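Local coordinates for oxysterol-binding protein homolog 3 (Saccharomyces cerevisiae, PDB 4IC4) that transfers lipids between membranes in phosphoinositide-coupled directional transport, carrying them in a hydrophobic pocket; the model holds its OSBP-related domain, at residues L74-F79 against E126-I131. Residues are numbered along the deposited sequence; the frame is centred on the assembly and turned at random.
Sequences LISETF and ETFELI
S76 turns its side chain toward strand 127-132, with its CA 8.0 Å from that of L130; no hydrogen bond joins the two segments. The serine reaches the strand through its hydroxyl: S76 OG meets the rim of the F128 ring in plane, 3.3 Å from F128 CD2 and nearly as close to CE2, while S76 CB lies 3.8 Å from F128 CE2. With OG anti to its own carbonyl carbon (chi1 -68°), the hydroxyl sits beside the backbone N and is hydrogen-bonded to L72 O, so the hydroxyl of this buried residue is satisfied one turn back in the chain and gives the ring an edge contact, not a bond. This is where the short helix 71-76 packs against the barrel of the OSBP-related domain, at a strand paired antiparallel with 137-145. F128 CG stands anti to the backbone N (chi1 177°), which carries the ring out toward the helix, where it also touches L72 and Q73. With F128 cut back to an alanine, a gap would probably open beside the S76 hydroxyl, and L72 and Q73 would lose their aromatic neighbour. Two residues on, L130 points the same way and makes the looser touch, L130 CD2 to S76 CB at 4.4 Å. L139 and F153, from the next two strands, close in on S76 as well.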
ATOM      1  N   LEU A  74      -3.132   1.871   3.003  1.00  6.84           N
ATOM      2  CA  LEU A  74      -1.734   2.167   2.697  1.00  7.26           C
ATOM      3  C   LEU A  74      -1.252   1.361   1.493  1.00  7.34           C
ATOM      4  O   LEU A  74      -0.672   1.910   0.557  1.00  8.74           O
ATOM      5  CB  LEU A  74      -0.833   1.836   3.890  1.00  7.78           C
ATOM      6  CG  LEU A  74       0.663   1.849   3.545  1.00  8.44           C
ATOM      7  CD1 LEU A  74       1.101   3.269   3.243  1.00 11.72           C
ATOM      8  CD2 LEU A  74       1.477   1.277   4.697  1.00 10.31           C
ATOM      9  N   ILE A  75      -1.486   0.055   1.517  1.00  6.81           N
ATOM     10  CA  ILE A  75      -1.036  -0.777   0.411  1.00  8.19           C
ATOM     11  C   ILE A  75      -1.759  -0.429  -0.895  1.00  7.43           C
ATOM     12  O   ILE A  75      -1.210  -0.617  -1.984  1.00  9.04           O
ATOM     13  CB  ILE A  75      -1.182  -2.264   0.766  1.00  8.09           C
ATOM     14  CG1 ILE A  75      -0.276  -2.572   1.965  1.00 11.15           C
ATOM     15  CG2 ILE A  75      -0.797  -3.133  -0.430  1.00  9.75           C
ATOM     16  CD1 ILE A  75      -0.374  -3.997   2.472  1.00 12.33           C
ATOM     17  N   SER A  76      -2.975   0.101  -0.793  1.00  7.53           N
ATOM     18  CA  SER A  76      -3.717   0.504  -1.987  1.00  7.85           C
ATOM     19  C   SER A  76      -3.017   1.654  -2.703  1.00  7.95           C
ATOM     20  O   SER A  76      -3.283   1.910  -3.877  1.00  8.99           O
ATOM     21  CB  SER A  76      -5.141   0.932  -1.627  1.00  8.28           C
ATOM     22  OG  SER A  76      -5.895  -0.175  -1.175  1.00 10.96           O
ATOM     23  N   GLU A  77      -2.131   2.355  -1.996  1.00  8.06           N
ATOM     24  CA  GLU A  77      -1.397   3.460  -2.606  1.00  8.45           C
ATOM     25  C   GLU A  77      -0.419   2.921  -3.643  1.00  8.74           C
ATOM     26  O   GLU A  77       0.153   3.681  -4.430  1.00  9.73           O
ATOM     27  CB  GLU A  77      -0.669   4.279  -1.535  1.00  8.26           C
ATOM     28  CG  GLU A  77      -1.634   5.007  -0.608  1.00 10.00           C
ATOM     29  CD  GLU A  77      -0.943   5.853   0.442  1.00  9.86           C
ATOM     30  OE1 GLU A  77      -0.345   6.894   0.089  1.00  9.36           O
ATOM     31  OE2 GLU A  77      -1.001   5.468   1.626  1.00  9.81           O
ATOM     32  N   THR A  78      -0.235   1.605  -3.639  1.00  8.22           N
ATOM     33  CA  THR A  78       0.620   0.952  -4.621  1.00  9.60           C
ATOM     34  C   THR A  78       0.050   1.274  -6.007  1.00 10.33           C
ATOM     35  O   THR A  78       0.769   1.251  -7.007  1.00  9.64           O
ATOM     36  CB  THR A  78       0.614  -0.586  -4.421  1.00 11.03           C
ATOM     37  OG1 THR A  78       1.326  -0.913  -3.222  1.00 14.36           O
ATOM     38  CG2 THR A  78       1.266  -1.299  -5.604  1.00 14.80           C
ATOM     39  N   PHE A  79      -1.241   1.596  -6.051  1.00  9.74           N
ATOM     40  CA  PHE A  79      -1.926   1.891  -7.308  1.00  9.66           C
ATOM     41  C   PHE A  79      -2.160   3.368  -7.630  1.00 10.33           C
ATOM     42  O   PHE A  79      -2.912   3.697  -8.547  1.00 10.13           O
ATOM     43  CB  PHE A  79      -3.249   1.118  -7.342  1.00  9.83           C
ATOM     44  CG  PHE A  79      -3.063  -0.369  -7.393  1.00 10.57           C
ATOM     45  CD1 PHE A  79      -2.805  -1.007  -8.605  1.00 12.76           C
ATOM     46  CD2 PHE A  79      -3.073  -1.125  -6.228  1.00 12.90           C
ATOM     47  CE1 PHE A  79      -2.558  -2.374  -8.653  1.00 12.11           C
ATOM     48  CE2 PHE A  79      -2.826  -2.497  -6.263  1.00 12.74           C
ATOM     49  CZ  PHE A  79      -2.567  -3.121  -7.481  1.00 14.28           C
ATOM     50  N   GLU A 126     -11.595  -7.180   7.928  1.00  6.49           N
ATOM     51  CA  GLU A 126     -11.830  -5.795   7.544  1.00  6.73           C
ATOM     52  C   GLU A 126     -11.544  -5.763   6.038  1.00  6.80           C
ATOM     53  O   GLU A 126     -10.706  -6.517   5.535  1.00  6.48           O
ATOM     54  CB  GLU A 126     -10.866  -4.859   8.287  1.00  6.98           C
ATOM     55  CG  GLU A 126     -10.971  -3.389   7.885  1.00  8.03           C
ATOM     56  CD  GLU A 126     -10.149  -2.477   8.785  1.00 10.05           C
ATOM     57  OE1 GLU A 126      -9.726  -1.396   8.324  1.00 10.54           O
ATOM     58  OE2 GLU A 126      -9.932  -2.839   9.961  1.00 10.28           O
ATOM     59  N   THR A 127     -12.234  -4.887   5.322  1.00  5.77           N
ATOM     60  CA  THR A 127     -12.050  -4.779   3.884  1.00  5.56           C
ATOM     61  C   THR A 127     -11.836  -3.333   3.476  1.00  6.31           C
ATOM     62  O   THR A 127     -12.035  -2.411   4.266  1.00  7.40           O
ATOM     63  CB  THR A 127     -13.294  -5.296   3.127  1.00  6.99           C
ATOM     64  OG1 THR A 127     -14.457  -4.587   3.582  1.00  7.39           O
ATOM     65  CG2 THR A 127     -13.483  -6.784   3.354  1.00  7.68           C
ATOM     66  N   PHE A 128     -11.390  -3.140   2.247  1.00  6.50           N
ATOM     67  CA  PHE A 128     -11.243  -1.801   1.717  1.00  5.42           C
ATOM     68  C   PHE A 128     -11.394  -1.869   0.218  1.00  5.91           C
ATOM     69  O   PHE A 128     -10.627  -2.541  -0.466  1.00  6.89           O
ATOM     70  CB  PHE A 128      -9.896  -1.163   2.056  1.00  6.18           C
ATOM     71  CG  PHE A 128      -9.713   0.195   1.440  1.00  5.99           C
ATOM     72  CD1 PHE A 128     -10.548   1.253   1.795  1.00  6.31           C
ATOM     73  CD2 PHE A 128      -8.735   0.410   0.472  1.00  6.67           C
ATOM     74  CE1 PHE A 128     -10.415   2.506   1.192  1.00  6.36           C
ATOM     75  CE2 PHE A 128      -8.592   1.658  -0.137  1.00  7.21           C
ATOM     76  CZ  PHE A 128      -9.435   2.713   0.222  1.00  6.37           C
ATOM     77  N   GLU A 129     -12.415  -1.196  -0.292  1.00  5.92           N
ATOM     78  CA  GLU A 129     -12.633  -1.156  -1.724  1.00  6.18           C
ATOM     79  C   GLU A 129     -12.178   0.210  -2.213  1.00  6.81           C
ATOM     80  O   GLU A 129     -12.175   1.184  -1.456  1.00  6.24           O
ATOM     81  CB  GLU A 129     -14.116  -1.327  -2.068  1.00  6.44           C
ATOM     82  CG  GLU A 129     -14.995  -0.156  -1.621  1.00  7.52           C
ATOM     83  CD  GLU A 129     -16.327  -0.099  -2.357  1.00  8.02           C
ATOM     84  OE1 GLU A 129     -16.618   0.951  -2.961  1.00  8.61           O
ATOM     85  OE2 GLU A 129     -17.082  -1.090  -2.329  1.00  8.46           O
ATOM     86  N   LEU A 130     -11.788   0.273  -3.477  1.00  7.35           N
ATOM     87  CA  LEU A 130     -11.369   1.529  -4.073  1.00  7.71           C
ATOM     88  C   LEU A 130     -11.699   1.516  -5.552  1.00  8.91           C
ATOM     89  O   LEU A 130     -11.065   0.813  -6.343  1.00  9.40           O
ATOM     90  CB  LEU A 130      -9.867   1.767  -3.874  1.00  9.10           C
ATOM     91  CG  LEU A 130      -9.356   3.081  -4.481  1.00 10.68           C
ATOM     92  CD1 LEU A 130     -10.037   4.276  -3.815  1.00 11.82           C
ATOM     93  CD2 LEU A 130      -7.851   3.164  -4.315  1.00 12.61           C
ATOM     94  N   ILE A 131     -12.718   2.287  -5.913  1.00  9.12           N
ATOM     95  CA  ILE A 131     -13.144   2.402  -7.296  1.00  9.76           C
ATOM     96  C   ILE A 131     -12.665   3.750  -7.815  1.00  9.96           C
ATOM     97  O   ILE A 131     -13.047   4.798  -7.285  1.00 10.94           O
ATOM     98  CB  ILE A 131     -14.678   2.352  -7.416  1.00  9.57           C
ATOM     99  CG1 ILE A 131     -15.196   0.988  -6.948  1.00 10.95           C
ATOM    100  CG2 ILE A 131     -15.092   2.617  -8.858  1.00 11.90           C
ATOM    101  CD1 ILE A 131     -16.709   0.902  -6.866  1.00 11.83           C
TER